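TRNA dimethylallyltransferase (Bacillus halodurans, PDB 3EXA) probably catalyses the Mg2+-dependent transfer of a dimethylallyl group from dimethylallyl diphosphate onto adenine 37 of tRNAs that read codons beginning with uridine. Local coordinates at residues P11-G15 / L204-I208; V284-D288 / E300-F304; I241-M246 / T262-S267. All blocks are in the same frame, centred on the assembly; numbering follows the deposited sequence.

The three contacts follow one another in series along the chain, none nested in or crossing another. Contact 1 closes the longest loop: residues 11-15, just after strand 4-9, meet helix 201-218 across 188 intervening residues that include most of the parallel sheet. Contact 3 then closes a short helical hairpin, in which helix 256-279 returns against 241-246, the start of helix 244-251. The chain leaves helix 256-279 into edge strand 284-288, and contact 2 folds helix 294-317 back over it. Contacts 1 and 3 touch directly, Ile208 CG2 lying 3.6 Å from Ser267 CB, so helix 201-218 links loop 11-15 to helix 256-279. Contacts 2 and 3 lie about 31 Å apart between centres.

Contact 1 of 3, residues P11-G15 / L204-I208; sequences PTAVG and LYDRI
The loop 11-15, which leaves strand 4-9 and enters helix 16-25, packs against one turn of helix 201-218, with Ala13 nearest Ile208 (CA to CA 6.2 Å). Pro11, nearly extended (phi/psi -65/-173), sets its CG 4.1 Å from Leu204 CD2, and its carbonyl accepts a hydrogen bond from Lys16. At Thr12 the backbone makes the contact: Thr12 O lies 3.3 Å from Leu204 CD1 and 4.0 Å from Ile208 CG1. Ala13 takes a left-handed conformation (78/10), which directs its CB at the helix, 4.1 Å from Ile208 CG1. Its carbonyl is held by two of the three guanidinium nitrogens, Arg207 NE and NH2 each donating to Ala13 O at 2.8 Å; chi3 near +60° (p) helps turn the group onto the loop. Val14 CG1 packs 3.6 Å from Leu204 CD1, the leucine being t at chi1 and p at chi2. Gly15 (85/33) is the N-cap of helix 16-25; at these angles a CB would be jammed against the preceding carbonyl. Leu275 and Ala271 of helix 256-279 adjoin Pro11 and Ile208. This strand-loop-helix is the P-loop (Walker A motif) of the P-loop NTPase clan, predicted to bind ATP and, by similarity, substrate.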
ATOM      1  N   PRO A  11      -7.059  15.649 -31.645  1.00 19.63           N
ATOM      2  CA  PRO A  11      -8.338  14.929 -31.611  1.00 25.42           C
ATOM      3  C   PRO A  11      -8.471  13.929 -32.758  1.00 25.17           C
ATOM      4  O   PRO A  11      -7.521  13.708 -33.504  1.00 28.98           O
ATOM      5  CB  PRO A  11      -9.364  16.054 -31.708  1.00 18.19           C
ATOM      6  CG  PRO A  11      -8.653  17.064 -32.552  1.00 23.06           C
ATOM      7  CD  PRO A  11      -7.273  17.076 -31.933  1.00 18.85           C
ATOM      8  N   THR A  12      -9.651  13.329 -32.900  1.00 28.16           N
ATOM      9  CA  THR A  12      -9.898  12.358 -33.968  1.00 21.06           C
ATOM     10  C   THR A  12     -10.321  13.054 -35.251  1.00 21.92           C
ATOM     11  O   THR A  12     -10.968  14.098 -35.213  1.00 20.96           O
ATOM     12  CB  THR A  12     -11.058  11.384 -33.636  1.00 28.45           C
ATOM     13  OG1 THR A  12     -11.202  11.250 -32.217  1.00 25.24           O
ATOM     14  CG2 THR A  12     -10.794  10.006 -34.263  1.00 30.93           C
ATOM     15  N   ALA A  13      -9.960  12.450 -36.378  1.00 25.19           N
ATOM     16  CA  ALA A  13     -10.316  12.940 -37.698  1.00 21.62           C
ATOM     17  C   ALA A  13      -9.503  14.109 -38.243  1.00 22.42           C
ATOM     18  O   ALA A  13      -9.852  14.673 -39.280  1.00 19.93           O
ATOM     19  CB  ALA A  13     -11.804  13.279 -37.730  1.00 24.11           C
ATOM     20  N   VAL A  14      -8.415  14.465 -37.569  1.00 25.89           N
ATOM     21  CA  VAL A  14      -7.573  15.564 -38.040  1.00 18.70           C
ATOM     22  C   VAL A  14      -6.439  15.093 -38.949  1.00 18.63           C
ATOM     23  O   VAL A  14      -5.587  15.885 -39.332  1.00 15.19           O
ATOM     24  CB  VAL A  14      -6.935  16.352 -36.867  1.00 20.40           C
ATOM     25  CG1 VAL A  14      -7.976  17.213 -36.184  1.00 19.96           C
ATOM     26  CG2 VAL A  14      -6.314  15.390 -35.873  1.00 20.91           C
ATOM     27  N   GLY A  15      -6.403  13.807 -39.276  1.00 13.75           N
ATOM     28  CA  GLY A  15      -5.356  13.331 -40.165  1.00 17.70           C
ATOM     29  C   GLY A  15      -4.051  12.989 -39.486  1.00 16.92           C
ATOM     30  O   GLY A  15      -2.979  13.137 -40.069  1.00 23.24           O
ATOM     31  N   LEU A 204     -14.216  19.882 -38.266  1.00 19.00           N
ATOM     32  CA  LEU A 204     -13.845  18.728 -37.466  1.00 12.96           C
ATOM     33  C   LEU A 204     -15.055  17.890 -37.053  1.00 19.18           C
ATOM     34  O   LEU A 204     -15.011  16.653 -37.095  1.00 26.26           O
ATOM     35  CB  LEU A 204     -13.095  19.184 -36.214  1.00  9.02           C
ATOM     36  CG  LEU A 204     -12.710  18.023 -35.290  1.00 14.57           C
ATOM     37  CD1 LEU A 204     -11.586  17.247 -35.937  1.00 14.83           C
ATOM     38  CD2 LEU A 204     -12.287  18.529 -33.914  1.00 14.86           C
ATOM     39  N   TYR A 205     -16.134  18.556 -36.641  1.00 20.83           N
ATOM     40  CA  TYR A 205     -17.350  17.861 -36.211  1.00 16.62           C
ATOM     41  C   TYR A 205     -17.981  17.068 -37.349  1.00 16.02           C
ATOM     42  O   TYR A 205     -18.345  15.901 -37.176  1.00  8.68           O
ATOM     43  CB  TYR A 205     -18.380  18.851 -35.628  1.00 17.58           C
ATOM     44  CG  TYR A 205     -18.079  19.324 -34.213  1.00 21.62           C
ATOM     45  CD1 TYR A 205     -17.012  18.785 -33.492  1.00 25.27           C
ATOM     46  CD2 TYR A 205     -18.862  20.302 -33.593  1.00 18.51           C
ATOM     47  CE1 TYR A 205     -16.721  19.205 -32.197  1.00 17.78           C
ATOM     48  CE2 TYR A 205     -18.580  20.732 -32.283  1.00 20.88           C
ATOM     49  CZ  TYR A 205     -17.501  20.174 -31.596  1.00 25.77           C
ATOM     50  OH  TYR A 205     -17.176  20.572 -30.311  1.00 24.51           O
ATOM     51  N   ASP A 206     -18.114  17.693 -38.512  1.00 14.61           N
ATOM     52  CA  ASP A 206     -18.709  16.997 -39.653  1.00 24.98           C
ATOM     53  C   ASP A 206     -17.894  15.772 -40.009  1.00 23.26           C
ATOM     54  O   ASP A 206     -18.452  14.720 -40.320  1.00 20.89           O
ATOM     55  CB  ASP A 206     -18.793  17.913 -40.874  1.00 25.91           C
ATOM     56  CG  ASP A 206     -19.826  19.002 -40.710  1.00 33.73           C
ATOM     57  OD1 ASP A 206     -19.988  19.803 -41.650  1.00 42.39           O
ATOM     58  OD2 ASP A 206     -20.476  19.061 -39.645  1.00 35.05           O
ATOM     59  N   ARG A 207     -16.571  15.904 -39.968  1.00 19.86           N
ATOM     60  CA  ARG A 207     -15.722  14.765 -40.298  1.00 21.77           C
ATOM     61  C   ARG A 207     -15.875  13.665 -39.249  1.00 14.07           C
ATOM     62  O   ARG A 207     -15.661  12.494 -39.549  1.00  4.24           O
ATOM     63  CB  ARG A 207     -14.250  15.195 -40.414  1.00 21.45           C
ATOM     64  CG  ARG A 207     -13.902  15.956 -41.696  1.00 28.35           C
ATOM     65  CD  ARG A 207     -12.555  16.648 -41.547  1.00 21.92           C
ATOM     66  NE  ARG A 207     -11.481  15.691 -41.334  1.00 38.95           N
ATOM     67  CZ  ARG A 207     -10.806  15.095 -42.311  1.00 45.55           C
ATOM     68  NH1 ARG A 207     -11.097  15.368 -43.574  1.00 47.01           N
ATOM     69  NH2 ARG A 207      -9.848  14.217 -42.026  1.00 51.80           N
ATOM     70  N   ILE A 208     -16.255  14.050 -38.029  1.00 12.52           N
ATOM     71  CA  ILE A 208     -16.444  13.089 -36.953  1.00 11.42           C
ATOM     72  C   ILE A 208     -17.780  12.355 -37.147  1.00 13.78           C
ATOM     73  O   ILE A 208     -17.863  11.148 -36.923  1.00 11.75           O
ATOM     74  CB  ILE A 208     -16.372  13.783 -35.567  1.00 17.89           C
ATOM     75  CG1 ILE A 208     -14.925  14.244 -35.307  1.00 16.24           C
ATOM     76  CG2 ILE A 208     -16.855  12.849 -34.459  1.00  5.82           C
ATOM     77  CD1 ILE A 208     -14.727  15.052 -34.053  1.00  5.80           C
TER

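Contact 2 of 3, residues V284-D288 / E300-F304; sequences VTWFD and EIHNF
Phe287 is the centre of this contact between the edge strand 284-288 and helix 294-317, whose local axes run nearly antiparallel (166°) and approach to 10.7 Å. The strand is extended, and Phe287 and Thr285 both point at the helix; the closest CA pairs are Phe287 with Ile301 (7.9 Å) and Thr285 with Phe304 (9.3 Å). With chi1 m and chi2 83°, the Phe287 ring receives Ile301 CG1 over one face, 3.6 Å from the centroid, a CH-pi contact. At its edge lie Glu300 OE2, 3.1 Å from Phe287 CE2, and Phe304 CB, 4.2 Å from Phe287 CZ. Phe304 (chi1 t) offers a ring face to Thr285 CG2, 4.1 Å from the ring centroid, while Thr285 OG1 approaches Phe304 CZ to 3.2 Å. Ile301 (chi1 m) also reaches Ile195 of strand 191-198 and Leu23 of helix 16-25, joining the helix to the sheet. Glu300 spends its charge on a salt bridge to Lys297, so strand and helix are held together by aromatic and aliphatic packing rather than by polar bonds.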
ATOM      1  N   VAL A 284       3.809  22.255 -27.022  1.00 31.69           N
ATOM      2  CA  VAL A 284       3.077  21.602 -28.102  1.00 22.19           C
ATOM      3  C   VAL A 284       2.857  22.599 -29.236  1.00 23.32           C
ATOM      4  O   VAL A 284       2.058  23.534 -29.122  1.00 28.01           O
ATOM      5  CB  VAL A 284       1.701  21.071 -27.630  1.00 26.19           C
ATOM      6  CG1 VAL A 284       0.966  20.423 -28.805  1.00 14.58           C
ATOM      7  CG2 VAL A 284       1.886  20.054 -26.509  1.00 25.76           C
ATOM      8  N   THR A 285       3.583  22.401 -30.324  1.00 17.49           N
ATOM      9  CA  THR A 285       3.483  23.269 -31.486  1.00 11.58           C
ATOM     10  C   THR A 285       2.300  22.801 -32.333  1.00 12.27           C
ATOM     11  O   THR A 285       2.253  21.656 -32.781  1.00 12.16           O
ATOM     12  CB  THR A 285       4.798  23.206 -32.265  1.00  7.24           C
ATOM     13  OG1 THR A 285       5.875  23.487 -31.358  1.00  7.14           O
ATOM     14  CG2 THR A 285       4.817  24.225 -33.399  1.00  5.47           C
ATOM     15  N   TRP A 286       1.329  23.680 -32.538  1.00 13.70           N
ATOM     16  CA  TRP A 286       0.163  23.279 -33.295  1.00 12.69           C
ATOM     17  C   TRP A 286       0.200  23.607 -34.774  1.00 17.23           C
ATOM     18  O   TRP A 286       0.927  24.488 -35.230  1.00 21.18           O
ATOM     19  CB  TRP A 286      -1.103  23.866 -32.671  1.00 12.33           C
ATOM     20  CG  TRP A 286      -1.397  23.333 -31.299  1.00 16.90           C
ATOM     21  CD1 TRP A 286      -0.902  23.799 -30.109  1.00 15.67           C
ATOM     22  CD2 TRP A 286      -2.245  22.226 -30.973  1.00 13.76           C
ATOM     23  NE1 TRP A 286      -1.396  23.054 -29.070  1.00 13.94           N
ATOM     24  CE2 TRP A 286      -2.225  22.082 -29.570  1.00 14.79           C
ATOM     25  CE3 TRP A 286      -3.028  21.344 -31.733  1.00 16.51           C
ATOM     26  CZ2 TRP A 286      -2.952  21.085 -28.907  1.00 13.42           C
ATOM     27  CZ3 TRP A 286      -3.754  20.351 -31.071  1.00 12.73           C
ATOM     28  CH2 TRP A 286      -3.710  20.235 -29.673  1.00 13.32           C
ATOM     29  N   PHE A 287      -0.588  22.856 -35.525  1.00 18.42           N
ATOM     30  CA  PHE A 287      -0.686  23.057 -36.945  1.00 15.95           C
ATOM     31  C   PHE A 287      -2.134  22.900 -37.320  1.00 17.33           C
ATOM     32  O   PHE A 287      -2.806  21.964 -36.877  1.00 21.42           O
ATOM     33  CB  PHE A 287       0.172  22.047 -37.699  1.00 19.23           C
ATOM     34  CG  PHE A 287       1.651  22.310 -37.601  1.00 24.23           C
ATOM     35  CD1 PHE A 287       2.388  21.866 -36.504  1.00 22.58           C
ATOM     36  CD2 PHE A 287       2.312  22.998 -38.619  1.00 21.14           C
ATOM     37  CE1 PHE A 287       3.761  22.097 -36.426  1.00 22.06           C
ATOM     38  CE2 PHE A 287       3.681  23.234 -38.548  1.00 16.68           C
ATOM     39  CZ  PHE A 287       4.408  22.785 -37.451  1.00 17.84           C
ATOM     40  N   ASP A 288      -2.620  23.833 -38.127  1.00 23.78           N
ATOM     41  CA  ASP A 288      -4.003  23.810 -38.572  1.00 22.08           C
ATOM     42  C   ASP A 288      -4.100  22.987 -39.851  1.00 23.68           C
ATOM     43  O   ASP A 288      -3.423  23.270 -40.835  1.00 20.25           O
ATOM     44  CB  ASP A 288      -4.483  25.238 -38.821  1.00 28.88           C
ATOM     45  CG  ASP A 288      -5.986  25.331 -38.953  1.00 31.94           C
ATOM     46  OD1 ASP A 288      -6.502  26.459 -38.828  1.00 36.83           O
ATOM     47  OD2 ASP A 288      -6.648  24.287 -39.187  1.00 21.44           O
ATOM     48  N   GLU A 300       6.113  21.652 -44.187  1.00 13.33           N
ATOM     49  CA  GLU A 300       6.339  22.654 -43.150  1.00 10.75           C
ATOM     50  C   GLU A 300       6.542  21.981 -41.804  1.00 13.75           C
ATOM     51  O   GLU A 300       7.369  22.416 -41.001  1.00 15.13           O
ATOM     52  CB  GLU A 300       5.145  23.607 -43.042  1.00 14.37           C
ATOM     53  CG  GLU A 300       5.258  24.629 -41.907  1.00 10.35           C
ATOM     54  CD  GLU A 300       3.910  25.202 -41.487  1.00 23.83           C
ATOM     55  OE1 GLU A 300       2.952  25.139 -42.295  1.00 20.80           O
ATOM     56  OE2 GLU A 300       3.808  25.722 -40.346  1.00 24.44           O
ATOM     57  N   ILE A 301       5.777  20.922 -41.558  1.00 12.12           N
ATOM     58  CA  ILE A 301       5.857  20.193 -40.297  1.00  8.82           C
ATOM     59  C   ILE A 301       7.165  19.430 -40.175  1.00 13.90           C
ATOM     60  O   ILE A 301       7.723  19.344 -39.087  1.00  8.55           O
ATOM     61  CB  ILE A 301       4.700  19.179 -40.152  1.00 14.65           C
ATOM     62  CG1 ILE A 301       3.375  19.921 -39.995  1.00 13.07           C
ATOM     63  CG2 ILE A 301       4.945  18.281 -38.938  1.00 20.35           C
ATOM     64  CD1 ILE A 301       2.180  19.012 -39.963  1.00  3.22           C
ATOM     65  N   HIS A 302       7.636  18.861 -41.288  1.00 11.81           N
ATOM     66  CA  HIS A 302       8.878  18.103 -41.289  1.00 13.14           C
ATOM     67  C   HIS A 302      10.060  19.018 -41.031  1.00 20.91           C
ATOM     68  O   HIS A 302      10.987  18.671 -40.294  1.00 20.41           O
ATOM     69  CB  HIS A 302       9.087  17.401 -42.621  1.00 13.66           C
ATOM     70  CG  HIS A 302      10.490  16.909 -42.821  1.00 18.61           C
ATOM     71  ND1 HIS A 302      11.508  17.724 -43.262  1.00 19.40           N
ATOM     72  CD2 HIS A 302      11.045  15.691 -42.602  1.00 21.71           C
ATOM     73  CE1 HIS A 302      12.636  17.028 -43.313  1.00 11.54           C
ATOM     74  NE2 HIS A 302      12.382  15.798 -42.918  1.00 22.44           N
ATOM     75  N   ASN A 303      10.037  20.179 -41.660  1.00 12.49           N
ATOM     76  CA  ASN A 303      11.109  21.122 -41.463  1.00 20.78           C
ATOM     77  C   ASN A 303      11.186  21.487 -39.987  1.00 23.72           C
ATOM     78  O   ASN A 303      12.259  21.419 -39.391  1.00 30.62           O
ATOM     79  CB  ASN A 303      10.886  22.371 -42.312  1.00 10.99           C
ATOM     80  CG  ASN A 303      11.964  23.399 -42.104  1.00 19.85           C
ATOM     81  OD1 ASN A 303      11.771  24.386 -41.393  1.00 13.18           O
ATOM     82  ND2 ASN A 303      13.127  23.165 -42.705  1.00 14.81           N
ATOM     83  N   PHE A 304      10.050  21.845 -39.389  1.00 22.33           N
ATOM     84  CA  PHE A 304      10.038  22.215 -37.976  1.00 20.89           C
ATOM     85  C   PHE A 304      10.517  21.106 -37.040  1.00 17.90           C
ATOM     86  O   PHE A 304      11.317  21.345 -36.134  1.00 17.32           O
ATOM     87  CB  PHE A 304       8.646  22.657 -37.533  1.00 12.36           C
ATOM     88  CG  PHE A 304       8.543  22.861 -36.057  1.00 14.80           C
ATOM     89  CD1 PHE A 304       8.179  21.807 -35.216  1.00 10.33           C
ATOM     90  CD2 PHE A 304       8.851  24.094 -35.495  1.00 14.17           C
ATOM     91  CE1 PHE A 304       8.130  21.969 -33.819  1.00  5.27           C
ATOM     92  CE2 PHE A 304       8.808  24.277 -34.103  1.00 18.66           C
ATOM     93  CZ  PHE A 304       8.441  23.202 -33.262  1.00 13.10           C
TER

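Contact 3 of 3, residues I241-M246 / T262-S267; sequences IGYKEM and TLKRNS
Residues 241-243 form an irregular turn, with Gly242 at phi/psi -172/-5 and Tyr243 as the N-cap, before the chain enters helix 244-251; residues 262-267 are regular helix. The closest CA pairs are Ile241 with Asn266 at 6.7 Å and Glu245 with Leu263 at 5.9 Å: as one segment advances the other runs back, the antiparallel pairing of a helical hairpin. Glu245 (chi1 m, chi2 p) carries the polar link: Asn266 ND2 donates to Glu245 OE2 at 2.8 Å. Leu263 (t, p) lies against the turn, its CD1 3.7 Å from both Gly242 CA and Ile241 O, and 3.5 Å from Glu245 OE1. Ile241, t at both chi angles, reaches onto helix 256-279, CD1 approaching Asn266 O to 2.9 Å and Asn266 CB to 3.4 Å. Selenomethionine Met246 sets CE 4.3 Å from Leu263 CD2. These contacts hold the turn, part of a region (239-244) that by similarity interacts with substrate tRNA. Helix 220-229 packs on Met246 and Leu263 through Ile221 and Leu220, while helix 201-218 reaches Leu263 through Val212 and Ser267 through Ile208.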
ATOM      1  N   ILE A 241     -16.044   4.665 -25.668  1.00 20.89           N
ATOM      2  CA  ILE A 241     -16.949   5.634 -26.264  1.00 26.64           C
ATOM      3  C   ILE A 241     -17.194   5.410 -27.763  1.00 26.70           C
ATOM      4  O   ILE A 241     -17.078   6.334 -28.573  1.00 29.94           O
ATOM      5  CB  ILE A 241     -16.403   7.061 -26.022  1.00 29.78           C
ATOM      6  CG1 ILE A 241     -17.409   8.101 -26.492  1.00 36.80           C
ATOM      7  CG2 ILE A 241     -15.065   7.232 -26.722  1.00 41.06           C
ATOM      8  CD1 ILE A 241     -17.008   9.511 -26.134  1.00 41.34           C
ATOM      9  N   GLY A 242     -17.545   4.169 -28.096  1.00 27.49           N
ATOM     10  CA  GLY A 242     -17.825   3.745 -29.458  1.00 12.00           C
ATOM     11  C   GLY A 242     -18.391   2.325 -29.504  1.00 21.41           C
ATOM     12  O   GLY A 242     -18.747   1.834 -30.573  1.00 27.52           O
ATOM     13  N   TYR A 243     -18.455   1.649 -28.355  1.00 22.79           N
ATOM     14  CA  TYR A 243     -19.029   0.298 -28.263  1.00 15.77           C
ATOM     15  C   TYR A 243     -20.143   0.314 -27.212  1.00 16.68           C
ATOM     16  O   TYR A 243     -21.065  -0.495 -27.258  1.00 15.70           O
ATOM     17  CB  TYR A 243     -17.980  -0.766 -27.856  1.00 16.67           C
ATOM     18  CG  TYR A 243     -16.961  -1.103 -28.929  1.00 10.82           C
ATOM     19  CD1 TYR A 243     -15.835  -0.312 -29.105  1.00 19.34           C
ATOM     20  CD2 TYR A 243     -17.175  -2.154 -29.824  1.00 13.63           C
ATOM     21  CE1 TYR A 243     -14.943  -0.536 -30.149  1.00 18.36           C
ATOM     22  CE2 TYR A 243     -16.292  -2.397 -30.881  1.00 12.88           C
ATOM     23  CZ  TYR A 243     -15.178  -1.573 -31.038  1.00 24.32           C
ATOM     24  OH  TYR A 243     -14.324  -1.738 -32.105  1.00 19.60           O
ATOM     25  N   LYS A 244     -20.051   1.241 -26.262  1.00 21.59           N
ATOM     26  CA  LYS A 244     -21.060   1.328 -25.217  1.00 22.82           C
ATOM     27  C   LYS A 244     -22.413   1.763 -25.787  1.00 20.27           C
ATOM     28  O   LYS A 244     -23.444   1.255 -25.373  1.00 22.07           O
ATOM     29  CB  LYS A 244     -20.608   2.274 -24.090  1.00 17.38           C
ATOM     30  CG  LYS A 244     -20.632   3.746 -24.419  1.00 24.81           C
ATOM     31  CD  LYS A 244     -20.209   4.614 -23.227  1.00 21.91           C
ATOM     32  CE  LYS A 244     -20.009   6.060 -23.709  1.00 31.36           C
ATOM     33  NZ  LYS A 244     -19.626   7.035 -22.646  1.00 32.70           N
ATOM     34  N   GLU A 245     -22.418   2.670 -26.754  1.00 20.04           N
ATOM     35  CA  GLU A 245     -23.679   3.108 -27.330  1.00 18.84           C
ATOM     36  C   GLU A 245     -24.410   1.935 -27.972  1.00 22.45           C
ATOM     37  O   GLU A 245     -25.625   1.780 -27.816  1.00 27.23           O
ATOM     38  CB  GLU A 245     -23.453   4.194 -28.365  1.00 17.40           C
ATOM     39  CG  GLU A 245     -22.833   5.462 -27.801  1.00 21.70           C
ATOM     40  CD  GLU A 245     -21.326   5.396 -27.661  1.00 26.42           C
ATOM     41  OE1 GLU A 245     -20.687   4.504 -28.276  1.00 30.13           O
ATOM     42  OE2 GLU A 245     -20.772   6.263 -26.948  1.00 30.04           O
HETATM   43  N   MSE A 246     -23.676   1.103 -28.696  1.00 22.51           N
HETATM   44  CA  MSE A 246     -24.294  -0.051 -29.323  1.00 16.70           C
HETATM   45  C   MSE A 246     -24.808  -1.013 -28.244  1.00 14.13           C
HETATM   46  O   MSE A 246     -25.870  -1.616 -28.395  1.00 13.24           O
HETATM   47  CB  MSE A 246     -23.299  -0.755 -30.251  1.00 19.46           C
HETATM   48  CG  MSE A 246     -22.909   0.074 -31.468  1.00 18.46           C
HETATM   49 SE   MSE A 246     -24.446   0.674 -32.540  1.00 36.78          SE
HETATM   50  CE  MSE A 246     -24.383   2.575 -32.106  1.00 29.52           C
ATOM     51  N   THR A 262     -26.264   9.341 -30.398  1.00 21.43           N
ATOM     52  CA  THR A 262     -25.527   9.473 -29.143  1.00 18.49           C
ATOM     53  C   THR A 262     -24.037   9.199 -29.328  1.00 19.12           C
ATOM     54  O   THR A 262     -23.191   9.834 -28.689  1.00 19.46           O
ATOM     55  CB  THR A 262     -26.111   8.533 -28.068  1.00 19.03           C
ATOM     56  OG1 THR A 262     -27.412   9.006 -27.683  1.00 22.05           O
ATOM     57  CG2 THR A 262     -25.203   8.483 -26.835  1.00 17.58           C
ATOM     58  N   LEU A 263     -23.724   8.259 -30.211  1.00 14.01           N
ATOM     59  CA  LEU A 263     -22.337   7.920 -30.505  1.00 15.41           C
ATOM     60  C   LEU A 263     -21.663   9.115 -31.155  1.00 13.64           C
ATOM     61  O   LEU A 263     -20.526   9.449 -30.838  1.00 18.31           O
ATOM     62  CB  LEU A 263     -22.269   6.718 -31.455  1.00 18.97           C
ATOM     63  CG  LEU A 263     -20.911   6.423 -32.097  1.00 16.00           C
ATOM     64  CD1 LEU A 263     -19.827   6.416 -31.032  1.00 13.59           C
ATOM     65  CD2 LEU A 263     -20.958   5.085 -32.812  1.00 19.09           C
ATOM     66  N   LYS A 264     -22.368   9.757 -32.080  1.00 13.71           N
ATOM     67  CA  LYS A 264     -21.814  10.914 -32.754  1.00 12.13           C
ATOM     68  C   LYS A 264     -21.531  12.033 -31.759  1.00 14.11           C
ATOM     69  O   LYS A 264     -20.463  12.653 -31.785  1.00  9.88           O
ATOM     70  CB  LYS A 264     -22.774  11.408 -33.831  1.00 10.91           C
ATOM     71  CG  LYS A 264     -22.782  10.539 -35.093  1.00 12.40           C
ATOM     72  CD  LYS A 264     -23.813  11.032 -36.109  1.00 14.01           C
ATOM     73  CE  LYS A 264     -23.718  10.270 -37.430  1.00 15.74           C
ATOM     74  NZ  LYS A 264     -24.649  10.809 -38.462  1.00 12.64           N
ATOM     75  N   ARG A 265     -22.499  12.279 -30.885  1.00 15.60           N
ATOM     76  CA  ARG A 265     -22.381  13.315 -29.878  1.00 17.49           C
ATOM     77  C   ARG A 265     -21.214  13.008 -28.951  1.00 18.54           C
ATOM     78  O   ARG A 265     -20.334  13.850 -28.755  1.00 12.24           O
ATOM     79  CB  ARG A 265     -23.695  13.411 -29.105  1.00 23.32           C
ATOM     80  CG  ARG A 265     -23.718  14.454 -28.008  1.00 38.21           C
ATOM     81  CD  ARG A 265     -25.117  15.065 -27.898  1.00 50.12           C
ATOM     82  NE  ARG A 265     -26.164  14.046 -27.942  1.00 60.02           N
ATOM     83  CZ  ARG A 265     -26.301  13.071 -27.047  1.00 72.62           C
ATOM     84  NH1 ARG A 265     -27.283  12.184 -27.168  1.00 70.44           N
ATOM     85  NH2 ARG A 265     -25.459  12.982 -26.025  1.00 77.10           N
ATOM     86  N   ASN A 266     -21.185  11.802 -28.389  1.00 18.87           N
ATOM     87  CA  ASN A 266     -20.080  11.450 -27.504  1.00 17.60           C
ATOM     88  C   ASN A 266     -18.744  11.550 -28.238  1.00 13.91           C
ATOM     89  O   ASN A 266     -17.745  11.938 -27.640  1.00 16.90           O
ATOM     90  CB  ASN A 266     -20.239  10.033 -26.947  1.00 22.78           C
ATOM     91  CG  ASN A 266     -21.476   9.876 -26.094  1.00 16.01           C
ATOM     92  OD1 ASN A 266     -21.949  10.833 -25.487  1.00 19.45           O
ATOM     93  ND2 ASN A 266     -22.000   8.660 -26.034  1.00 13.96           N
ATOM     94  N   SER A 267     -18.717  11.205 -29.525  1.00  9.89           N
ATOM     95  CA  SER A 267     -17.474  11.285 -30.289  1.00  8.68           C
ATOM     96  C   SER A 267     -17.003  12.732 -30.422  1.00 16.60           C
ATOM     97  O   SER A 267     -15.801  13.009 -30.376  1.00 18.47           O
ATOM     98  CB  SER A 267     -17.638  10.679 -31.688  1.00 17.24           C
ATOM     99  OG  SER A 267     -17.740   9.266 -31.644  1.00 12.96           O
TER